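Local coordinates for protein cycloalternan-forming enzyme (Listeria monocytogenes serovar 1/2a, PDB 5F7U) that is a multidomain member of glycosyl hydrolase family 31, with a TIM-barrel domain flanked by beta domains, and carries bound glycan and magnesium ions, at residues 699-704 and 802-806; 849-853 and 865-871; 796-802 and 830-836; 902-908 and 919-923. The protein carries 1 engineered substitution. All blocks are in the same frame, centred on the assembly; numbering follows the deposited sequence.

All four contacts lie on the same side of the chain's centre. Interaction 1 joins helical residues of the TIM-barrel region, on helices 687-700 and 702-715, to strand 801-806 of the beta-rich part; the other three lie within that part. Interaction 3 uses the start of the same strand and shares Ile802 with interaction 1; their centres are about 16 Å apart. Strand 801-806 is one outer strand of a five-stranded mixed sheet. Interaction 4 sits toward the other edge, where the end of helix 899-904 and Gly908 meet strand 917-922. Interaction 2 belongs to a second, six-stranded sheet and touches interactions 3 and 4. Along the chain, interactions 1 and 3 interleave, then 2 and 4 follow.

Interaction 1. Residues 699-704 and 802-806; sequences MNLLPY and IPMNM
The side-chain amide of Asn700 faces the backbone of Asn805. Its ND2 gives a hydrogen bond of 3.0 Å to Asn805 O, with the acceptor close to the amide plane. In return, Asn805 N donates to Asn700 O at 2.7 Å, in the carbonyl plane and on a lone pair. Two bonds thus pin Asn700 to the strand. CG of Asn700 lies beside its own backbone N (chi1 -63°), and this turns the amide toward the strand. The contact lies where helices 687-700 and 702-715 follow each other, in the family 31 TIM-barrel region, against edge strand 801-806 of the five-stranded sheet. Further along, Pro703 and Pro803 meet through their CB atoms at 3.8 Å. Pro803 CD also comes to the edge of the Tyr704 ring, near its plane. Ile802 CG2 approaches the same ring obliquely, 3.7 Å from Tyr704 CD1, and also touches Leu701 CD2. Leu701 and Met804 run side by side and point the same way. The Tyr704 hydroxyl bonds to Phe742 O, and Asn700 OD1 takes a bond from Gly813 N. A water bridges Met699 O and Asn805 ND2, while Asn805 OD1 accepts from Asp824 N. The nearest atom of the Asn805 side chain is about 3 Å from a bound magnesium ion, probably the one at Tyr823 and Asp824.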
loop_
_atom_site.group_PDB
_atom_site.type_symbol
_atom_site.label_atom_id
_atom_site.label_comp_id
_atom_site.label_asym_id
_atom_site.label_seq_id
_atom_site.Cartn_x
_atom_site.Cartn_y
_atom_site.Cartn_z
ATOM N N MET A 699 -18.648 1.366 -7.507
ATOM C CA MET A 699 -19.460 0.197 -7.774
ATOM C C MET A 699 -19.547 -0.119 -9.273
ATOM O O MET A 699 -19.530 -1.293 -9.653
ATOM C CB MET A 699 -20.826 0.272 -7.088
ATOM C CG MET A 699 -20.724 0.352 -5.558
ATOM S SD MET A 699 -19.711 -0.903 -4.741
ATOM C CE MET A 699 -20.827 -2.304 -4.794
ATOM N N ASN A 700 -19.574 0.917 -10.115
ATOM C CA ASN A 700 -19.535 0.708 -11.586
ATOM C C ASN A 700 -18.215 0.043 -12.003
ATOM O O ASN A 700 -18.177 -0.778 -12.917
ATOM C CB ASN A 700 -19.665 2.024 -12.374
ATOM C CG ASN A 700 -20.990 2.748 -12.164
ATOM O OD1 ASN A 700 -20.996 3.980 -12.066
ATOM N ND2 ASN A 700 -22.108 2.018 -12.120
ATOM N N LEU A 701 -17.131 0.427 -11.336
ATOM C CA LEU A 701 -15.800 -0.122 -11.627
ATOM C C LEU A 701 -15.445 -1.373 -10.840
ATOM O O LEU A 701 -14.345 -1.928 -10.991
ATOM C CB LEU A 701 -14.732 0.967 -11.443
ATOM C CG LEU A 701 -14.782 2.153 -12.426
ATOM C CD1 LEU A 701 -13.796 3.210 -11.977
ATOM C CD2 LEU A 701 -14.420 1.717 -13.844
ATOM N N LEU A 702 -16.362 -1.840 -10.001
ATOM C CA LEU A 702 -16.055 -3.019 -9.171
ATOM C C LEU A 702 -15.569 -4.254 -9.953
ATOM O O LEU A 702 -14.674 -4.946 -9.457
ATOM C CB LEU A 702 -17.187 -3.345 -8.175
ATOM C CG LEU A 702 -16.888 -4.387 -7.083
ATOM C CD1 LEU A 702 -15.697 -4.008 -6.204
ATOM C CD2 LEU A 702 -18.137 -4.580 -6.222
ATOM N N PRO A 703 -16.103 -4.520 -11.178
ATOM C CA PRO A 703 -15.529 -5.691 -11.884
ATOM C C PRO A 703 -14.035 -5.524 -12.234
ATOM O O PRO A 703 -13.278 -6.500 -12.158
ATOM C CB PRO A 703 -16.397 -5.794 -13.146
ATOM C CG PRO A 703 -17.721 -5.260 -12.687
ATOM C CD PRO A 703 -17.326 -4.051 -11.858
ATOM N N TYR A 704 -13.640 -4.300 -12.573
ATOM C CA TYR A 704 -12.246 -3.934 -12.841
ATOM C C TYR A 704 -11.419 -3.983 -11.555
ATOM O O TYR A 704 -10.321 -4.556 -11.538
ATOM C CB TYR A 704 -12.211 -2.525 -13.453
ATOM C CG TYR A 704 -10.847 -1.878 -13.595
ATOM C CD1 TYR A 704 -10.059 -2.124 -14.719
ATOM C CD2 TYR A 704 -10.358 -0.991 -12.614
ATOM C CE1 TYR A 704 -8.817 -1.517 -14.878
ATOM C CE2 TYR A 704 -9.087 -0.399 -12.737
ATOM C CZ TYR A 704 -8.340 -0.655 -13.880
ATOM O OH TYR A 704 -7.095 -0.078 -14.054
ATOM N N ILE A 802 -11.698 -2.093 -19.820
ATOM C CA ILE A 802 -12.126 -1.897 -18.421
ATOM C C ILE A 802 -13.531 -2.465 -18.214
ATOM O O ILE A 802 -14.491 -1.889 -18.712
ATOM C CB ILE A 802 -12.080 -0.403 -18.033
ATOM C CG1 ILE A 802 -10.648 0.149 -18.206
ATOM C CG2 ILE A 802 -12.586 -0.182 -16.600
ATOM C CD1 ILE A 802 -10.595 1.667 -18.354
ATOM N N PRO A 803 -13.658 -3.581 -17.459
ATOM C CA PRO A 803 -14.997 -4.135 -17.181
ATOM C C PRO A 803 -15.740 -3.285 -16.173
ATOM O O PRO A 803 -15.138 -2.784 -15.203
ATOM C CB PRO A 803 -14.712 -5.509 -16.594
ATOM C CG PRO A 803 -13.349 -5.386 -15.993
ATOM C CD PRO A 803 -12.588 -4.359 -16.805
ATOM N N MET A 804 -17.037 -3.115 -16.404
ATOM C CA MET A 804 -17.863 -2.242 -15.586
ATOM C C MET A 804 -19.244 -2.848 -15.371
ATOM O O MET A 804 -19.719 -3.637 -16.182
ATOM C CB MET A 804 -17.995 -0.855 -16.212
ATOM C CG MET A 804 -16.685 -0.151 -16.540
ATOM S SD MET A 804 -16.980 1.467 -17.268
ATOM C CE MET A 804 -17.829 1.066 -18.782
ATOM N N ASN A 805 -19.868 -2.474 -14.265
ATOM C CA ASN A 805 -21.239 -2.870 -13.974
ATOM C C ASN A 805 -22.074 -1.595 -14.021
ATOM O O ASN A 805 -21.967 -0.763 -13.126
ATOM C CB ASN A 805 -21.318 -3.536 -12.592
ATOM C CG ASN A 805 -22.704 -4.062 -12.290
ATOM O OD1 ASN A 805 -23.485 -4.321 -13.201
ATOM N ND2 ASN A 805 -23.019 -4.223 -11.010
ATOM N N MET A 806 -22.880 -1.451 -15.077
ATOM C CA MET A 806 -23.610 -0.196 -15.363
ATOM C C MET A 806 -25.116 -0.367 -15.252
ATOM O O MET A 806 -25.636 -1.475 -15.399
ATOM C CB MET A 806 -23.281 0.313 -16.780
ATOM C CG MET A 806 -21.801 0.526 -17.057
ATOM S SD MET A 806 -21.034 1.805 -16.049
ATOM C CE MET A 806 -20.863 3.121 -17.245
HETATM O O HOH W 1 -20.925 -3.647 -8.947
#

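Interaction 2. Residues 849-853 and 865-871; sequences MRDIS and VDLPAMA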
loop_
_atom_site.group_PDB
_atom_site.type_symbol
_atom_site.label_atom_id
_atom_site.label_comp_id
_atom_site.label_asym_id
_atom_site.label_seq_id
_atom_site.Cartn_x
_atom_site.Cartn_y
_atom_site.Cartn_z
ATOM N N MET A 849 -12.185 -17.035 -15.781
ATOM C CA MET A 849 -11.439 -15.983 -16.484
ATOM C C MET A 849 -12.014 -15.822 -17.889
ATOM O O MET A 849 -12.152 -16.801 -18.613
ATOM C CB MET A 849 -9.930 -16.273 -16.555
ATOM C CG MET A 849 -9.200 -16.400 -15.220
ATOM S SD MET A 849 -9.504 -15.103 -13.995
ATOM C CE MET A 849 -8.672 -13.701 -14.739
ATOM N N ARG A 850 -12.368 -14.596 -18.262
ATOM C CA ARG A 850 -12.888 -14.314 -19.595
ATOM C C ARG A 850 -11.824 -13.515 -20.329
ATOM O O ARG A 850 -11.506 -12.390 -19.933
ATOM C CB ARG A 850 -14.197 -13.513 -19.537
ATOM C CG ARG A 850 -15.234 -13.998 -18.535
ATOM C CD ARG A 850 -15.891 -15.289 -18.981
ATOM N NE ARG A 850 -17.043 -15.585 -18.145
ATOM C CZ ARG A 850 -17.783 -16.681 -18.241
ATOM N NH1 ARG A 850 -17.503 -17.611 -19.152
ATOM N NH2 ARG A 850 -18.807 -16.858 -17.414
ATOM N N ASP A 851 -11.270 -14.113 -21.382
ATOM C CA ASP A 851 -10.179 -13.497 -22.128
ATOM C C ASP A 851 -10.739 -12.697 -23.301
ATOM O O ASP A 851 -11.300 -13.276 -24.250
ATOM C CB ASP A 851 -9.173 -14.544 -22.622
ATOM C CG ASP A 851 -8.477 -15.307 -21.484
ATOM O OD1 ASP A 851 -8.246 -14.757 -20.366
ATOM O OD2 ASP A 851 -8.160 -16.493 -21.726
ATOM N N ILE A 852 -10.599 -11.373 -23.211
ATOM C CA ILE A 852 -11.121 -10.434 -24.210
ATOM C C ILE A 852 -9.931 -9.870 -24.957
ATOM O O ILE A 852 -8.916 -9.522 -24.341
ATOM C CB ILE A 852 -11.827 -9.190 -23.577
ATOM C CG1 ILE A 852 -12.485 -9.486 -22.219
ATOM C CG2 ILE A 852 -12.747 -8.488 -24.588
ATOM C CD1 ILE A 852 -13.786 -10.254 -22.273
ATOM N N SER A 853 -10.038 -9.771 -26.278
ATOM C CA SER A 853 -8.986 -9.108 -27.038
ATOM C C SER A 853 -9.569 -8.129 -28.040
ATOM O O SER A 853 -10.670 -8.332 -28.570
ATOM C CB SER A 853 -8.053 -10.115 -27.717
ATOM O OG SER A 853 -8.727 -10.840 -28.725
ATOM N N VAL A 865 -13.412 -6.754 -31.853
ATOM C CA VAL A 865 -13.419 -7.248 -30.473
ATOM C C VAL A 865 -13.728 -8.742 -30.500
ATOM O O VAL A 865 -14.734 -9.166 -31.091
ATOM C CB VAL A 865 -14.432 -6.495 -29.583
ATOM C CG1 VAL A 865 -14.390 -7.027 -28.141
ATOM C CG2 VAL A 865 -14.145 -5.002 -29.592
ATOM N N ASP A 866 -12.837 -9.520 -29.893
ATOM C CA ASP A 866 -13.013 -10.951 -29.778
ATOM C C ASP A 866 -13.534 -11.233 -28.386
ATOM O O ASP A 866 -12.791 -11.152 -27.396
ATOM C CB ASP A 866 -11.701 -11.681 -30.056
ATOM C CG ASP A 866 -11.299 -11.644 -31.529
ATOM O OD1 ASP A 866 -12.110 -11.229 -32.415
ATOM O OD2 ASP A 866 -10.149 -12.057 -31.812
ATOM N N LEU A 867 -14.829 -11.520 -28.320
ATOM C CA LEU A 867 -15.504 -11.764 -27.052
ATOM C C LEU A 867 -15.571 -13.278 -26.803
ATOM O O LEU A 867 -15.971 -14.030 -27.688
ATOM C CB LEU A 867 -16.895 -11.127 -27.099
ATOM C CG LEU A 867 -17.805 -11.017 -25.879
ATOM C CD1 LEU A 867 -17.297 -9.982 -24.884
ATOM C CD2 LEU A 867 -19.202 -10.661 -26.360
ATOM N N PRO A 868 -15.133 -13.742 -25.613
ATOM C CA PRO A 868 -15.203 -15.176 -25.354
ATOM C C PRO A 868 -16.643 -15.545 -24.993
ATOM O O PRO A 868 -17.493 -14.649 -24.920
ATOM C CB PRO A 868 -14.274 -15.344 -24.147
ATOM C CG PRO A 868 -14.456 -14.078 -23.385
ATOM C CD PRO A 868 -14.644 -13.000 -24.438
ATOM N N ALA A 869 -16.910 -16.831 -24.762
ATOM C CA ALA A 869 -18.191 -17.251 -24.199
ATOM C C ALA A 869 -18.441 -16.468 -22.897
ATOM O O ALA A 869 -17.519 -16.294 -22.093
ATOM C CB ALA A 869 -18.183 -18.742 -23.931
ATOM N N MET A 870 -19.663 -15.967 -22.727
ATOM C CA MET A 870 -20.054 -15.204 -21.527
ATOM C C MET A 870 -21.367 -15.760 -20.987
ATOM O O MET A 870 -22.163 -16.325 -21.741
ATOM C CB MET A 870 -20.241 -13.711 -21.843
ATOM C CG MET A 870 -19.035 -12.990 -22.426
ATOM S SD MET A 870 -17.636 -12.818 -21.291
ATOM C CE MET A 870 -18.206 -11.483 -20.245
ATOM N N ALA A 871 -21.597 -15.574 -19.692
ATOM C CA ALA A 871 -22.840 -16.005 -19.067
ATOM C C ALA A 871 -23.884 -14.892 -19.068
ATOM O O ALA A 871 -25.049 -15.128 -18.754
ATOM C CB ALA A 871 -22.569 -16.478 -17.651
HETATM O O HOH W 2 -11.264 -13.572 -26.976
#
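Arg850 runs along Pro868, Ala869, Met870 and Ala871. Its CB lies 3.9 Å from Pro868 CG. The chain bends at chi2 (-73°). CG and CD pass the Met870 sulfur, with CD 3.8 Å from SD; the two side chains cross at a slant. Beyond them the guanidinium lies with one face over Met870 CA. NH1 is 3.2 Å from Ala869 O. NH2 packs against Ala871 CB, also at 3.8 Å. NE forms a salt bridge with Asp842, which holds the group from outside the two segments. Arg850 is on strand 848-857, which forms a beta hairpin with strand 862-867, part of a six-stranded antiparallel sheet; residues 868-871 are the loop that follows. Ser853 and Asp866 are paired here, as an antiparallel hydrogen-bonded pair. Asp866 N to Ser853 O is the shorter bond, 2.8 Å, and Ser853 N to Asp866 O measures 3.3 Å. Across from Asp851, Pro868 has no N-H to give. A water donates to both Asp851 O and Asp866 O and bridges the two carbonyls. Ile852 sets its CD1 3.6 Å from Pro868 CD, and its CG2 lies alongside Val865 CG1.

Interaction 3. Residues 796-802 and 830-836; sequences AKAGAII and VYPSGDS
A type II beta turn from Lys797 to Ala800 links strand 794-797 of one sheet to strand 801-806 of another, and Tyr831, Ser833 and Ser836 meet it. Just after the turn, Ile801 and Val830 form an antiparallel non-hydrogen-bonded pair of the five-stranded sheet. Beside the pair, Tyr831 N donates to Ala800 O at 3.0 Å, a nearly straight bond (168°). Tyr831 O in turn accepts from Gly799 N at 2.7 Å. This second bond is more bent at the hydrogen, 131°. Gly799 has positive phi, as is usual at the third position of a type II turn.

CG of Tyr831 lies beside the backbone N (chi1 -63°), which places the ring against Ala796, Ala800 and Ile802. Ala796 CB presses on it obliquely, 3.4 Å from CE2. Ala800 CB also comes in obliquely, near CD2, while Ile802 CD1 sits at the ring edge. The hydroxyl bonds to Arg829. Within the turn, Ala798 CB meets Ser833 CB at 3.7 Å. Ser836 OG donates to Gly799 O at 2.8 Å, in the carbonyl plane and on a lone pair.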
loop_
_atom_site.group_PDB
_atom_site.type_symbol
_atom_site.label_atom_id
_atom_site.label_comp_id
_atom_site.label_asym_id
_atom_site.label_seq_id
_atom_site.Cartn_x
_atom_site.Cartn_y
_atom_site.Cartn_z
ATOM N N ALA A 796 -7.616 6.858 -18.603
ATOM C CA ALA A 796 -7.336 5.491 -19.036
ATOM C C ALA A 796 -6.191 5.469 -20.031
ATOM O O ALA A 796 -6.143 6.268 -20.953
ATOM C CB ALA A 796 -8.571 4.859 -19.666
ATOM N N LYS A 797 -5.313 4.493 -19.839
ATOM C CA LYS A 797 -4.157 4.217 -20.692
ATOM C C LYS A 797 -4.614 3.689 -22.045
ATOM O O LYS A 797 -5.639 3.009 -22.138
ATOM C CB LYS A 797 -3.338 3.149 -19.980
ATOM C CG LYS A 797 -2.004 2.805 -20.576
ATOM C CD LYS A 797 -1.205 2.006 -19.546
ATOM C CE LYS A 797 -1.672 0.575 -19.367
ATOM N NZ LYS A 797 -0.679 -0.132 -18.487
ATOM N N ALA A 798 -3.845 4.000 -23.093
ATOM C CA ALA A 798 -4.115 3.481 -24.441
ATOM C C ALA A 798 -4.210 1.959 -24.432
ATOM O O ALA A 798 -3.364 1.285 -23.844
ATOM C CB ALA A 798 -3.026 3.949 -25.411
ATOM N N GLY A 799 -5.244 1.424 -25.071
ATOM C CA GLY A 799 -5.400 -0.028 -25.165
ATOM C C GLY A 799 -6.210 -0.611 -24.025
ATOM O O GLY A 799 -6.545 -1.798 -24.072
ATOM N N ALA A 800 -6.573 0.215 -23.038
ATOM C CA ALA A 800 -7.331 -0.260 -21.855
ATOM C C ALA A 800 -8.636 -0.951 -22.230
ATOM O O ALA A 800 -9.355 -0.499 -23.118
ATOM C CB ALA A 800 -7.611 0.885 -20.893
ATOM N N ILE A 801 -8.905 -2.053 -21.540
ATOM C CA ILE A 801 -10.181 -2.776 -21.590
ATOM C C ILE A 801 -10.634 -2.835 -20.136
ATOM O O ILE A 801 -10.000 -3.492 -19.313
ATOM C CB ILE A 801 -10.038 -4.198 -22.196
ATOM C CG1 ILE A 801 -9.496 -4.110 -23.637
ATOM C CG2 ILE A 801 -11.397 -4.910 -22.168
ATOM C CD1 ILE A 801 -8.755 -5.355 -24.124
ATOM N N ILE A 802 -11.698 -2.093 -19.820
ATOM C CA ILE A 802 -12.126 -1.897 -18.421
ATOM C C ILE A 802 -13.531 -2.465 -18.214
ATOM O O ILE A 802 -14.491 -1.889 -18.712
ATOM C CB ILE A 802 -12.080 -0.403 -18.033
ATOM C CG1 ILE A 802 -10.648 0.149 -18.206
ATOM C CG2 ILE A 802 -12.586 -0.182 -16.600
ATOM C CD1 ILE A 802 -10.595 1.667 -18.354
ATOM N N VAL A 830 -13.505 0.415 -23.744
ATOM C CA VAL A 830 -12.359 0.071 -24.580
ATOM C C VAL A 830 -11.790 1.335 -25.204
ATOM O O VAL A 830 -12.532 2.107 -25.820
ATOM C CB VAL A 830 -12.765 -0.930 -25.703
ATOM C CG1 VAL A 830 -11.588 -1.223 -26.636
ATOM C CG2 VAL A 830 -13.271 -2.244 -25.082
ATOM N N TYR A 831 -10.479 1.528 -25.037
ATOM C CA TYR A 831 -9.739 2.611 -25.684
ATOM C C TYR A 831 -8.796 1.968 -26.693
ATOM O O TYR A 831 -7.654 1.632 -26.343
ATOM C CB TYR A 831 -9.003 3.474 -24.622
ATOM C CG TYR A 831 -9.986 4.139 -23.689
ATOM C CD1 TYR A 831 -10.590 5.351 -24.033
ATOM C CD2 TYR A 831 -10.348 3.536 -22.489
ATOM C CE1 TYR A 831 -11.521 5.958 -23.192
ATOM C CE2 TYR A 831 -11.269 4.131 -21.634
ATOM C CZ TYR A 831 -11.857 5.338 -22.004
ATOM O OH TYR A 831 -12.773 5.934 -21.183
ATOM N N PRO A 832 -9.269 1.770 -27.953
ATOM C CA PRO A 832 -8.479 0.977 -28.900
ATOM C C PRO A 832 -7.119 1.602 -29.200
ATOM O O PRO A 832 -7.021 2.810 -29.454
ATOM C CB PRO A 832 -9.337 0.966 -30.174
ATOM C CG PRO A 832 -10.708 1.362 -29.755
ATOM C CD PRO A 832 -10.521 2.269 -28.566
ATOM N N SER A 833 -6.091 0.763 -29.149
ATOM C CA SER A 833 -4.721 1.139 -29.482
ATOM C C SER A 833 -3.944 -0.123 -29.785
ATOM O O SER A 833 -3.589 -0.858 -28.874
ATOM C CB SER A 833 -4.044 1.874 -28.330
ATOM O OG SER A 833 -2.735 2.250 -28.749
ATOM N N GLY A 834 -3.717 -0.387 -31.073
ATOM C CA GLY A 834 -3.088 -1.640 -31.503
ATOM C C GLY A 834 -3.845 -2.848 -30.979
ATOM O O GLY A 834 -5.087 -2.825 -30.892
ATOM N N ASP A 835 -3.103 -3.902 -30.633
ATOM C CA ASP A 835 -3.702 -5.141 -30.133
ATOM C C ASP A 835 -3.573 -5.166 -28.640
ATOM O O ASP A 835 -2.473 -5.054 -28.111
ATOM C CB ASP A 835 -3.019 -6.378 -30.733
ATOM C CG ASP A 835 -3.334 -6.564 -32.202
ATOM O OD1 ASP A 835 -4.279 -5.931 -32.721
ATOM O OD2 ASP A 835 -2.639 -7.380 -32.849
ATOM N N SER A 836 -4.705 -5.272 -27.959
ATOM C CA SER A 836 -4.686 -5.387 -26.519
ATOM C C SER A 836 -5.543 -6.542 -26.046
ATOM O O SER A 836 -6.430 -7.024 -26.766
ATOM C CB SER A 836 -5.025 -4.047 -25.836
ATOM O OG SER A 836 -6.242 -3.508 -26.293
#

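Interaction 4. Residues 902-908 and 919-923; sequences FNEATTG and YVKAA
Lys921 crosses the Phe902 ring and brings its ammonium group to the carbonyls at the end of helix 899-904. NZ donates to Phe902 O at 2.9 Å and to Ala905 O at 3.2 Å. Both bonds come in slightly tilted from the carbonyl planes. Asn903 O is also close, but at a poor angle. Along the way, Lys921 CE stands over one face of Phe902, offset toward the rim, and NZ is 5.0 Å from the ring centroid in a cation-pi contact. The lysine is extended at its first two torsions and bends only at chi3 (-77°), which turns the tip back to the carbonyls.

The opposite face of Phe902 takes Tyr919 in a T-shaped stack, with the edge of Tyr919 directed at Phe902 and the planes at 75°. Tyr919 CB adds an off-centre CH-pi contact, 3.6 Å from Phe902 CZ. Two waters also accept from NZ; one is held by Asn903 OD1 and the other by Ala905 O. Four acceptors thus surround three N-H bonds, so Ala905 O and its water probably share one or alternate.

Behind these groups, Gly908 and Lys921 form an antiparallel hydrogen-bonded pair between strands 908-912 and 917-922. Lys921 N to Gly908 O is 2.8 Å, and Gly908 N to Lys921 O is 3.3 Å. Outside the segments, Asn903 ND2 bonds to Asp808 O, and Glu873 makes a long, weak ion pair with Lys921. The ammonium therefore probably draws much of its stabilisation from carbonyl oxygens at the helix C-terminus, where the helix dipole would suit a positive charge.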
loop_
_atom_site.group_PDB
_atom_site.type_symbol
_atom_site.label_atom_id
_atom_site.label_comp_id
_atom_site.label_asym_id
_atom_site.label_seq_id
_atom_site.Cartn_x
_atom_site.Cartn_y
_atom_site.Cartn_z
ATOM N N PHE A 902 -31.868 0.944 -27.527
ATOM C CA PHE A 902 -30.696 0.144 -27.187
ATOM C C PHE A 902 -30.943 -0.786 -26.014
ATOM O O PHE A 902 -30.561 -1.961 -26.065
ATOM C CB PHE A 902 -29.477 1.028 -26.899
ATOM C CG PHE A 902 -28.226 0.239 -26.649
ATOM C CD1 PHE A 902 -27.543 -0.356 -27.714
ATOM C CD2 PHE A 902 -27.738 0.057 -25.346
ATOM C CE1 PHE A 902 -26.389 -1.093 -27.491
ATOM C CE2 PHE A 902 -26.603 -0.701 -25.120
ATOM C CZ PHE A 902 -25.918 -1.270 -26.188
ATOM N N ASN A 903 -31.558 -0.252 -24.961
ATOM C CA ASN A 903 -31.867 -1.039 -23.774
ATOM C C ASN A 903 -32.862 -2.177 -24.067
ATOM O O ASN A 903 -32.693 -3.295 -23.573
ATOM C CB ASN A 903 -32.325 -0.123 -22.641
ATOM C CG ASN A 903 -31.151 0.586 -21.962
ATOM O OD1 ASN A 903 -30.114 -0.019 -21.731
ATOM N ND2 ASN A 903 -31.316 1.863 -21.647
ATOM N N GLU A 904 -33.861 -1.886 -24.901
ATOM C CA GLU A 904 -34.873 -2.874 -25.312
ATOM C C GLU A 904 -34.353 -3.977 -26.265
ATOM O O GLU A 904 -34.843 -5.108 -26.231
ATOM C CB GLU A 904 -36.114 -2.158 -25.870
ATOM C CG GLU A 904 -36.959 -1.530 -24.760
ATOM C CD GLU A 904 -38.067 -0.606 -25.255
ATOM O OE1 GLU A 904 -37.793 0.598 -25.531
ATOM O OE2 GLU A 904 -39.228 -1.072 -25.337
ATOM N N ALA A 905 -33.349 -3.651 -27.077
ATOM C CA ALA A 905 -32.732 -4.584 -28.043
ATOM C C ALA A 905 -32.050 -5.800 -27.416
ATOM O O ALA A 905 -31.487 -5.700 -26.325
ATOM C CB ALA A 905 -31.744 -3.839 -28.925
ATOM N N THR A 906 -32.123 -6.942 -28.104
ATOM C CA THR A 906 -31.359 -8.155 -27.738
ATOM C C THR A 906 -29.876 -8.037 -28.119
ATOM O O THR A 906 -28.999 -8.478 -27.372
ATOM C CB THR A 906 -31.978 -9.410 -28.387
ATOM O OG1 THR A 906 -33.304 -9.563 -27.883
ATOM C CG2 THR A 906 -31.193 -10.681 -28.049
ATOM N N THR A 907 -29.623 -7.504 -29.311
ATOM C CA THR A 907 -28.290 -7.135 -29.775
ATOM C C THR A 907 -28.483 -5.817 -30.497
ATOM O O THR A 907 -29.600 -5.506 -30.933
ATOM C CB THR A 907 -27.699 -8.132 -30.793
ATOM O OG1 THR A 907 -28.561 -8.220 -31.934
ATOM C CG2 THR A 907 -27.523 -9.520 -30.189
ATOM N N GLY A 908 -27.407 -5.052 -30.653
ATOM C CA GLY A 908 -27.472 -3.828 -31.437
ATOM C C GLY A 908 -26.329 -2.900 -31.104
ATOM O O GLY A 908 -25.445 -3.273 -30.347
ATOM N N TYR A 919 -21.621 2.030 -28.323
ATOM C CA TYR A 919 -22.125 0.930 -27.499
ATOM C C TYR A 919 -22.449 -0.238 -28.414
ATOM O O TYR A 919 -23.087 -0.031 -29.445
ATOM C CB TYR A 919 -23.419 1.307 -26.763
ATOM C CG TYR A 919 -23.383 2.440 -25.737
ATOM C CD1 TYR A 919 -22.357 3.397 -25.714
ATOM C CD2 TYR A 919 -24.443 2.599 -24.846
ATOM C CE1 TYR A 919 -22.368 4.440 -24.799
ATOM C CE2 TYR A 919 -24.469 3.650 -23.937
ATOM C CZ TYR A 919 -23.431 4.563 -23.921
ATOM O OH TYR A 919 -23.453 5.603 -23.029
ATOM N N VAL A 920 -22.021 -1.449 -28.043
ATOM C CA VAL A 920 -22.366 -2.667 -28.809
ATOM C C VAL A 920 -22.885 -3.734 -27.841
ATOM O O VAL A 920 -22.154 -4.163 -26.942
ATOM C CB VAL A 920 -21.166 -3.230 -29.618
ATOM C CG1 VAL A 920 -21.573 -4.476 -30.410
ATOM C CG2 VAL A 920 -20.599 -2.182 -30.577
ATOM N N LYS A 921 -24.142 -4.137 -28.015
ATOM C CA LYS A 921 -24.732 -5.185 -27.195
ATOM C C LYS A 921 -24.631 -6.529 -27.901
ATOM O O LYS A 921 -25.097 -6.669 -29.036
ATOM C CB LYS A 921 -26.195 -4.869 -26.876
ATOM C CG LYS A 921 -26.867 -5.872 -25.944
ATOM C CD LYS A 921 -28.300 -5.448 -25.654
ATOM C CE LYS A 921 -28.378 -4.316 -24.640
ATOM N NZ LYS A 921 -29.789 -4.069 -24.207
ATOM N N ALA A 922 -24.021 -7.496 -27.218
ATOM C CA ALA A 922 -23.955 -8.892 -27.674
ATOM C C ALA A 922 -24.736 -9.744 -26.692
ATOM O O ALA A 922 -24.645 -9.548 -25.485
ATOM C CB ALA A 922 -22.512 -9.377 -27.747
ATOM N N ALA A 923 -25.522 -10.676 -27.220
ATOM C CA ALA A 923 -26.282 -11.607 -26.393
ATOM C C ALA A 923 -25.339 -12.574 -25.661
ATOM O O ALA A 923 -24.210 -12.792 -26.101
ATOM C CB ALA A 923 -27.282 -12.371 -27.257
HETATM O O HOH W 3 -28.942 -2.589 -21.933
HETATM O O HOH W 4 -31.307 -6.586 -23.696
#